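Local coordinates for type II 3-hydroxyacyl-CoA dehydrogenase (Thermus thermophilus, PDB 1UAY), which probably catalyses the NAD-dependent oxidation of 3-hydroxyacyl-CoA in fatty acid beta-oxidation, as a member of the short-chain dehydrogenase family, at residues A[29-34]-A[39-44]; A[65-70]-A[110-115]. All coordinates share one frame; numbering follows the deposited sequence.

Contact 1: residues A[29-34]-A[39-44]; sequences VVVLDL and EDLIYV. With ADN (adenosine), chain C.
Val30, Val31 and Leu32 pair in parallel with Ile42, Tyr43 and Val44 at one edge of a Rossmann-fold sheet. Strand 42-45 is one of the two outermost strands within the chain, and strand 28-33 is its neighbour. Four backbone bonds join them. Val31 N gives to Ile42 O at 2.7 Å in a nearly straight bond (175°), and Val44 N gives to Val31 O at 2.8 Å. Ile42 N bonds to Val29 O, and Asp33 N to Val44 O.

Val31 can be followed outward from its backbone. CB lies 3.9 Å from Tyr43 CD1, and the two side chains run alongside each other. CG1, anti to the backbone N (chi1 167°), meets CD1 and CE1 of the same ring. CG2 instead meets the tip of Leu41, 3.9 Å from its CD1. Leu41 CD2 rests beside Val29, and helix 13-25 packs on both of these residues. On the other face, Val30 CG1 touches Val44 CG2 at 3.6 Å, and helix 51-64 lies against Val30, Ile42 and Val44. Tyr43 OH accepts a bond from Glu39 N, which ties the ring to the loop before its strand.

The end of strand 28-33 binds adenosine. Asp33 holds the 2' and 3' hydroxyls of the ribose, an arrangement consistent with a preference for NAD over NADP. O2' of adenosine donates a hydrogen bond to Asp33 OD1 (2.6 Å), and O3' donates one to Asp33 OD2 (2.7 Å). Arg35 N also bonds to OD1, and Ala11 N to OD2, so each oxygen has a second donor that helps fix the carboxylate. Leu34 follows and lies over one face of the adenine, with its CD1 3.6 Å from C5 of the base.

Contact 2: residues A[65-70]-A[110-115]; sequences APLFAV and RLAAWA
Val70 has CG1 anti to its backbone N and CG2 anti to its carbonyl carbon (chi1 -180°), and this presents both methyls to Ala112. Leu67 has an extended first torsion (chi1 179°) and a second near 59°, which brings CD2 to the same alanine. The contact belongs to a beta-alpha-beta crossover of the Rossmann fold: strand 67-72, helix 91-116, then the adjacent parallel strand 128-133.

A single methyl on the helix does the touching. Ala112 CB lies 3.8 Å from Val70 CG2. Leu67 CD2 is a looser neighbour, 4.5 Å from Ala112 CB. No hydrogen bond joins the two segments, so helix and strand meet here through apolar groups alone. The short side chain of Ala112 is consistent with the close approach of helix and sheet: the CA atoms of Val70 and Ala112 are 7.4 Å apart.

Other residues extend the packing. Met116, further along the helix, touches both Leu67 and Val70, and Val108 touches Val70. Helix 51-64 packs beside them, with Gln62 against Leu67 and Val58 against Ala115. Other sides of the helix meet a second subunit: Ala113 packs on Leu83 of that subunit and Leu111 on its Pro88. At the sheet, Val70 CG1 is the more distant of that residue's two methyls, 4.2 Å from Ala112 CB.

Both contacts reach the same seven-stranded parallel sheet. Their centres are about 15 Å apart, and their nearest atoms are about 7 Å apart without touching. Contact 1 comes first along the chain; helix 51-64 follows it and leads into contact 2. Across the sheet, strand 4-8 separates strand 28-33 of contact 1 from strand 67-72 of contact 2. Helix 51-64 packs on residues of both contacts. Contact 1 joins two strands at the sheet edge and reaches the adenosine pocket. Contact 2 lays helix 91-116 on an inner strand, and that helix also faces a second subunit. The two contacts thus mark a nucleotide-binding part of the sheet and a helix layer between sheet and neighbouring subunit.

Contact 1: residues A[29-34]-A[39-44]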
ATOM      1  N   VAL A  29     -12.245  20.277 -26.259  1.00  8.85           N
ATOM      2  CA  VAL A  29     -11.234  19.229 -26.180  1.00  8.80           C
ATOM      3  C   VAL A  29     -10.189  19.117 -27.278  1.00  8.47           C
ATOM      4  O   VAL A  29     -10.508  19.087 -28.469  1.00  9.17           O
ATOM      5  CB  VAL A  29     -11.925  17.851 -26.047  1.00  7.53           C
ATOM      6  CG1 VAL A  29     -10.890  16.751 -25.890  1.00  8.88           C
ATOM      7  CG2 VAL A  29     -12.878  17.862 -24.860  1.00  8.16           C
ATOM      8  N   VAL A  30      -8.933  19.042 -26.848  1.00  7.37           N
ATOM      9  CA  VAL A  30      -7.805  18.869 -27.746  1.00  7.78           C
ATOM     10  C   VAL A  30      -7.188  17.517 -27.419  1.00  6.89           C
ATOM     11  O   VAL A  30      -6.939  17.201 -26.253  1.00  8.11           O
ATOM     12  CB  VAL A  30      -6.724  19.950 -27.550  1.00  6.99           C
ATOM     13  CG1 VAL A  30      -5.482  19.594 -28.367  1.00  9.17           C
ATOM     14  CG2 VAL A  30      -7.261  21.303 -27.982  1.00  8.69           C
ATOM     15  N   VAL A  31      -6.965  16.715 -28.452  1.00  7.54           N
ATOM     16  CA  VAL A  31      -6.357  15.405 -28.296  1.00  7.64           C
ATOM     17  C   VAL A  31      -4.917  15.444 -28.792  1.00  8.10           C
ATOM     18  O   VAL A  31      -4.639  16.017 -29.844  1.00  8.59           O
ATOM     19  CB  VAL A  31      -7.112  14.334 -29.127  1.00  7.05           C
ATOM     20  CG1 VAL A  31      -6.284  13.055 -29.218  1.00  9.14           C
ATOM     21  CG2 VAL A  31      -8.467  14.043 -28.501  1.00  8.82           C
ATOM     22  N   LEU A  32      -4.001  14.872 -28.015  1.00  7.31           N
ATOM     23  CA  LEU A  32      -2.606  14.761 -28.426  1.00  7.22           C
ATOM     24  C   LEU A  32      -2.392  13.260 -28.552  1.00  7.51           C
ATOM     25  O   LEU A  32      -2.547  12.516 -27.583  1.00  7.81           O
ATOM     26  CB  LEU A  32      -1.641  15.334 -27.383  1.00  7.53           C
ATOM     27  CG  LEU A  32      -0.161  15.063 -27.700  1.00  7.85           C
ATOM     28  CD1 LEU A  32       0.209  15.646 -29.064  1.00  8.91           C
ATOM     29  CD2 LEU A  32       0.718  15.655 -26.609  1.00  9.79           C
ATOM     30  N   ASP A  33      -2.051  12.814 -29.753  1.00  7.60           N
ATOM     31  CA  ASP A  33      -1.853  11.393 -30.006  1.00  8.53           C
ATOM     32  C   ASP A  33      -1.020  11.265 -31.274  1.00  8.96           C
ATOM     33  O   ASP A  33      -0.959  12.198 -32.079  1.00  8.40           O
ATOM     34  CB  ASP A  33      -3.224  10.728 -30.194  1.00  9.42           C
ATOM     35  CG  ASP A  33      -3.176   9.215 -30.082  1.00  9.99           C
ATOM     36  OD1 ASP A  33      -2.512   8.565 -30.919  1.00 11.60           O
ATOM     37  OD2 ASP A  33      -3.822   8.672 -29.158  1.00  8.71           O
ATOM     38  N   LEU A  34      -0.366  10.122 -31.444  1.00  8.77           N
ATOM     39  CA  LEU A  34       0.446   9.891 -32.633  1.00  9.94           C
ATOM     40  C   LEU A  34      -0.453   9.806 -33.859  1.00 10.67           C
ATOM     41  O   LEU A  34      -0.008  10.036 -34.982  1.00 11.39           O
ATOM     42  CB  LEU A  34       1.224   8.584 -32.498  1.00 11.12           C
ATOM     43  CG  LEU A  34       2.300   8.519 -31.416  1.00 13.33           C
ATOM     44  CD1 LEU A  34       2.784   7.083 -31.277  1.00 14.66           C
ATOM     45  CD2 LEU A  34       3.450   9.447 -31.773  1.00 14.84           C
ATOM     46  N   GLU A  39     -13.551  11.782 -34.805  1.00 13.02           N
ATOM     47  CA  GLU A  39     -14.557  12.295 -33.881  1.00 12.02           C
ATOM     48  C   GLU A  39     -14.580  13.820 -33.952  1.00 11.89           C
ATOM     49  O   GLU A  39     -13.717  14.434 -34.582  1.00 12.79           O
ATOM     50  CB  GLU A  39     -14.240  11.857 -32.449  1.00 11.77           C
ATOM     51  CG  GLU A  39     -14.274  10.352 -32.214  1.00 14.80           C
ATOM     52  CD  GLU A  39     -15.641   9.739 -32.475  1.00 16.45           C
ATOM     53  OE1 GLU A  39     -16.662  10.401 -32.196  1.00 18.10           O
ATOM     54  OE2 GLU A  39     -15.695   8.583 -32.945  1.00 20.79           O
ATOM     55  N   ASP A  40     -15.572  14.427 -33.312  1.00 13.27           N
ATOM     56  CA  ASP A  40     -15.686  15.880 -33.291  1.00 14.48           C
ATOM     57  C   ASP A  40     -14.787  16.406 -32.176  1.00 14.27           C
ATOM     58  O   ASP A  40     -15.256  16.897 -31.150  1.00 15.68           O
ATOM     59  CB  ASP A  40     -17.142  16.295 -33.061  1.00 17.96           C
ATOM     60  CG  ASP A  40     -17.331  17.800 -33.083  1.00 21.11           C
ATOM     61  OD1 ASP A  40     -16.527  18.497 -33.738  1.00 23.93           O
ATOM     62  OD2 ASP A  40     -18.297  18.284 -32.455  1.00 25.11           O
ATOM     63  N   LEU A  41     -13.484  16.277 -32.398  1.00 12.60           N
ATOM     64  CA  LEU A  41     -12.466  16.711 -31.451  1.00 12.15           C
ATOM     65  C   LEU A  41     -11.352  17.387 -32.234  1.00 12.02           C
ATOM     66  O   LEU A  41     -11.245  17.220 -33.451  1.00 12.82           O
ATOM     67  CB  LEU A  41     -11.881  15.502 -30.711  1.00 11.97           C
ATOM     68  CG  LEU A  41     -12.831  14.608 -29.909  1.00 10.63           C
ATOM     69  CD1 LEU A  41     -12.128  13.307 -29.545  1.00 10.96           C
ATOM     70  CD2 LEU A  41     -13.299  15.338 -28.658  1.00 11.86           C
ATOM     71  N   ILE A  42     -10.524  18.154 -31.536  1.00 10.54           N
ATOM     72  CA  ILE A  42      -9.398  18.825 -32.164  1.00 11.04           C
ATOM     73  C   ILE A  42      -8.212  17.884 -32.005  1.00 11.73           C
ATOM     74  O   ILE A  42      -7.814  17.560 -30.887  1.00 11.95           O
ATOM     75  CB  ILE A  42      -9.092  20.163 -31.473  1.00 11.47           C
ATOM     76  CG1 ILE A  42     -10.287  21.105 -31.632  1.00 12.17           C
ATOM     77  CG2 ILE A  42      -7.832  20.783 -32.066  1.00 11.94           C
ATOM     78  CD1 ILE A  42     -10.215  22.338 -30.757  1.00 12.74           C
ATOM     79  N   TYR A  43      -7.655  17.436 -33.124  1.00 10.92           N
ATOM     80  CA  TYR A  43      -6.534  16.508 -33.093  1.00 10.15           C
ATOM     81  C   TYR A  43      -5.189  17.147 -33.373  1.00 10.70           C
ATOM     82  O   TYR A  43      -4.987  17.772 -34.416  1.00 11.84           O
ATOM     83  CB  TYR A  43      -6.751  15.383 -34.109  1.00 10.25           C
ATOM     84  CG  TYR A  43      -7.877  14.437 -33.771  1.00  9.83           C
ATOM     85  CD1 TYR A  43      -7.695  13.395 -32.858  1.00  8.98           C
ATOM     86  CD2 TYR A  43      -9.131  14.585 -34.361  1.00 10.50           C
ATOM     87  CE1 TYR A  43      -8.735  12.522 -32.543  1.00 10.02           C
ATOM     88  CE2 TYR A  43     -10.177  13.719 -34.055  1.00 10.18           C
ATOM     89  CZ  TYR A  43      -9.973  12.691 -33.146  1.00  9.51           C
ATOM     90  OH  TYR A  43     -11.008  11.838 -32.850  1.00 10.44           O
ATOM     91  N   VAL A  44      -4.274  16.994 -32.423  1.00  9.36           N
ATOM     92  CA  VAL A  44      -2.919  17.484 -32.575  1.00  9.62           C
ATOM     93  C   VAL A  44      -2.092  16.208 -32.624  1.00 10.15           C
ATOM     94  O   VAL A  44      -2.070  15.428 -31.667  1.00  9.38           O
ATOM     95  CB  VAL A  44      -2.473  18.352 -31.377  1.00  9.24           C
ATOM     96  CG1 VAL A  44      -1.005  18.731 -31.529  1.00 10.31           C
ATOM     97  CG2 VAL A  44      -3.319  19.611 -31.306  1.00  8.87           C
TER
HETATM   98  O5' ADN C1001      -2.940   4.838 -24.844  1.00 22.95           O
HETATM   99  C5' ADN C1001      -3.188   4.416 -26.187  1.00 21.38           C
HETATM  100  C4' ADN C1001      -3.190   5.710 -27.034  1.00 20.01           C
HETATM  101  O4' ADN C1001      -1.792   6.078 -26.795  1.00 19.51           O
HETATM  102  C3' ADN C1001      -3.173   5.237 -28.499  1.00 19.56           C
HETATM  103  O3' ADN C1001      -4.247   5.978 -29.123  1.00 19.61           O
HETATM  104  C2' ADN C1001      -1.805   5.626 -29.102  1.00 18.38           C
HETATM  105  O2' ADN C1001      -1.804   6.081 -30.454  1.00 17.09           O
HETATM  106  C1' ADN C1001      -1.292   6.580 -28.013  1.00 17.97           C
HETATM  107  N9  ADN C1001       0.166   6.778 -27.918  1.00 16.65           N
HETATM  108  C8  ADN C1001       1.149   5.767 -27.750  1.00 16.87           C
HETATM  109  N7  ADN C1001       2.375   6.203 -27.669  1.00 17.33           N
HETATM  110  C5  ADN C1001       2.235   7.589 -27.779  1.00 14.91           C
HETATM  111  C6  ADN C1001       3.180   8.703 -27.763  1.00 15.30           C
HETATM  112  N6  ADN C1001       4.497   8.525 -27.626  1.00 12.90           N
HETATM  113  N1  ADN C1001       2.677  10.000 -27.902  1.00 15.15           N
HETATM  114  C2  ADN C1001       1.327  10.216 -28.048  1.00 15.35           C
HETATM  115  N3  ADN C1001       0.349   9.246 -28.072  1.00 14.91           N
HETATM  116  C4  ADN C1001       0.873   7.961 -27.936  1.00 15.92           C

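Contact 2: residues A[65-70]-A[110-115]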
ATOM      1  N   ALA A  65      -9.859  27.941 -25.021  1.00 11.67           N
ATOM      2  CA  ALA A  65     -10.377  28.439 -23.749  1.00 11.07           C
ATOM      3  C   ALA A  65      -9.356  28.093 -22.664  1.00 10.19           C
ATOM      4  O   ALA A  65      -8.437  27.308 -22.899  1.00  9.97           O
ATOM      5  CB  ALA A  65     -11.721  27.782 -23.436  1.00 11.44           C
ATOM      6  N   PRO A  66      -9.495  28.677 -21.464  1.00  9.02           N
ATOM      7  CA  PRO A  66      -8.534  28.369 -20.398  1.00  8.80           C
ATOM      8  C   PRO A  66      -8.462  26.865 -20.131  1.00  8.92           C
ATOM      9  O   PRO A  66      -9.488  26.204 -19.953  1.00  9.06           O
ATOM     10  CB  PRO A  66      -9.078  29.158 -19.209  1.00 10.68           C
ATOM     11  CG  PRO A  66      -9.736  30.338 -19.870  1.00 11.08           C
ATOM     12  CD  PRO A  66     -10.463  29.697 -21.024  1.00  9.66           C
ATOM     13  N   LEU A  67      -7.243  26.335 -20.118  1.00  8.60           N
ATOM     14  CA  LEU A  67      -7.018  24.907 -19.900  1.00  7.45           C
ATOM     15  C   LEU A  67      -7.266  24.505 -18.452  1.00  9.30           C
ATOM     16  O   LEU A  67      -6.567  24.957 -17.548  1.00 10.33           O
ATOM     17  CB  LEU A  67      -5.588  24.535 -20.298  1.00  8.31           C
ATOM     18  CG  LEU A  67      -5.179  23.072 -20.105  1.00  7.04           C
ATOM     19  CD1 LEU A  67      -6.093  22.163 -20.923  1.00  7.99           C
ATOM     20  CD2 LEU A  67      -3.727  22.891 -20.526  1.00 10.44           C
ATOM     21  N   PHE A  68      -8.252  23.636 -18.245  1.00  7.89           N
ATOM     22  CA  PHE A  68      -8.609  23.188 -16.906  1.00  7.12           C
ATOM     23  C   PHE A  68      -8.346  21.703 -16.668  1.00  7.72           C
ATOM     24  O   PHE A  68      -7.765  21.327 -15.649  1.00  8.99           O
ATOM     25  CB  PHE A  68     -10.092  23.478 -16.642  1.00  8.27           C
ATOM     26  CG  PHE A  68     -10.536  23.147 -15.244  1.00 10.17           C
ATOM     27  CD1 PHE A  68     -10.418  24.082 -14.225  1.00 10.24           C
ATOM     28  CD2 PHE A  68     -11.053  21.891 -14.944  1.00 10.61           C
ATOM     29  CE1 PHE A  68     -10.807  23.774 -12.922  1.00 11.02           C
ATOM     30  CE2 PHE A  68     -11.445  21.569 -13.644  1.00 10.97           C
ATOM     31  CZ  PHE A  68     -11.321  22.514 -12.632  1.00 11.32           C
ATOM     32  N   ALA A  69      -8.771  20.860 -17.605  1.00  7.75           N
ATOM     33  CA  ALA A  69      -8.611  19.418 -17.454  1.00  8.10           C
ATOM     34  C   ALA A  69      -7.539  18.828 -18.345  1.00  7.88           C
ATOM     35  O   ALA A  69      -7.532  19.043 -19.556  1.00  7.68           O
ATOM     36  CB  ALA A  69      -9.941  18.720 -17.727  1.00  9.67           C
ATOM     37  N   VAL A  70      -6.629  18.081 -17.731  1.00  7.47           N
ATOM     38  CA  VAL A  70      -5.557  17.423 -18.459  1.00  7.42           C
ATOM     39  C   VAL A  70      -5.627  15.949 -18.092  1.00  7.40           C
ATOM     40  O   VAL A  70      -5.602  15.590 -16.913  1.00  8.01           O
ATOM     41  CB  VAL A  70      -4.172  17.977 -18.062  1.00  7.32           C
ATOM     42  CG1 VAL A  70      -3.082  17.261 -18.846  1.00  9.19           C
ATOM     43  CG2 VAL A  70      -4.119  19.473 -18.320  1.00  9.89           C
ATOM     44  N   ARG A 110       4.360  18.567 -16.263  1.00  6.55           N
ATOM     45  CA  ARG A 110       5.146  19.783 -16.054  1.00  6.45           C
ATOM     46  C   ARG A 110       4.775  20.907 -17.021  1.00  6.38           C
ATOM     47  O   ARG A 110       4.699  22.073 -16.625  1.00  6.91           O
ATOM     48  CB  ARG A 110       6.649  19.476 -16.170  1.00  7.12           C
ATOM     49  CG  ARG A 110       7.130  19.286 -17.597  1.00  7.59           C
ATOM     50  CD  ARG A 110       8.566  18.773 -17.707  1.00  7.97           C
ATOM     51  NE  ARG A 110       8.934  18.689 -19.120  1.00  8.77           N
ATOM     52  CZ  ARG A 110       9.688  19.574 -19.763  1.00  9.48           C
ATOM     53  NH1 ARG A 110      10.195  20.623 -19.128  1.00  9.78           N
ATOM     54  NH2 ARG A 110       9.889  19.439 -21.067  1.00 11.06           N
ATOM     55  N   LEU A 111       4.533  20.558 -18.281  1.00  6.11           N
ATOM     56  CA  LEU A 111       4.200  21.553 -19.294  1.00  6.58           C
ATOM     57  C   LEU A 111       2.789  22.102 -19.139  1.00  6.93           C
ATOM     58  O   LEU A 111       2.568  23.310 -19.271  1.00  7.47           O
ATOM     59  CB  LEU A 111       4.406  20.959 -20.692  1.00  6.65           C
ATOM     60  CG  LEU A 111       5.870  20.624 -21.002  1.00  5.32           C
ATOM     61  CD1 LEU A 111       5.968  19.926 -22.344  1.00  8.81           C
ATOM     62  CD2 LEU A 111       6.709  21.898 -20.997  1.00  7.67           C
ATOM     63  N   ALA A 112       1.831  21.231 -18.847  1.00  6.87           N
ATOM     64  CA  ALA A 112       0.460  21.686 -18.662  1.00  7.19           C
ATOM     65  C   ALA A 112       0.377  22.532 -17.392  1.00  6.86           C
ATOM     66  O   ALA A 112      -0.221  23.608 -17.390  1.00  8.09           O
ATOM     67  CB  ALA A 112      -0.489  20.491 -18.566  1.00  7.65           C
ATOM     68  N   ALA A 113       0.988  22.058 -16.311  1.00  7.16           N
ATOM     69  CA  ALA A 113       0.947  22.801 -15.056  1.00  7.30           C
ATOM     70  C   ALA A 113       1.550  24.198 -15.201  1.00  7.12           C
ATOM     71  O   ALA A 113       0.980  25.175 -14.710  1.00  7.41           O
ATOM     72  CB  ALA A 113       1.664  22.023 -13.958  1.00  7.28           C
ATOM     73  N   TRP A 114       2.691  24.304 -15.876  1.00  6.46           N
ATOM     74  CA  TRP A 114       3.324  25.606 -16.064  1.00  6.71           C
ATOM     75  C   TRP A 114       2.389  26.536 -16.838  1.00  7.12           C
ATOM     76  O   TRP A 114       2.236  27.708 -16.490  1.00  7.75           O
ATOM     77  CB  TRP A 114       4.662  25.445 -16.805  1.00  7.85           C
ATOM     78  CG  TRP A 114       5.383  26.742 -17.068  1.00  8.04           C
ATOM     79  CD1 TRP A 114       5.479  27.398 -18.263  1.00 10.11           C
ATOM     80  CD2 TRP A 114       6.076  27.553 -16.110  1.00  9.67           C
ATOM     81  NE1 TRP A 114       6.187  28.567 -18.109  1.00 10.44           N
ATOM     82  CE2 TRP A 114       6.564  28.688 -16.797  1.00  9.92           C
ATOM     83  CE3 TRP A 114       6.330  27.433 -14.738  1.00 10.13           C
ATOM     84  CZ2 TRP A 114       7.294  29.698 -16.156  1.00 11.07           C
ATOM     85  CZ3 TRP A 114       7.054  28.438 -14.101  1.00 11.89           C
ATOM     86  CH2 TRP A 114       7.527  29.555 -14.812  1.00 13.46           C
ATOM     87  N   ALA A 115       1.748  26.005 -17.875  1.00  6.91           N
ATOM     88  CA  ALA A 115       0.837  26.794 -18.701  1.00  7.49           C
ATOM     89  C   ALA A 115      -0.451  27.211 -17.991  1.00  8.65           C
ATOM     90  O   ALA A 115      -1.045  28.239 -18.328  1.00  9.58           O
ATOM     91  CB  ALA A 115       0.498  26.019 -19.972  1.00  8.39           C
TER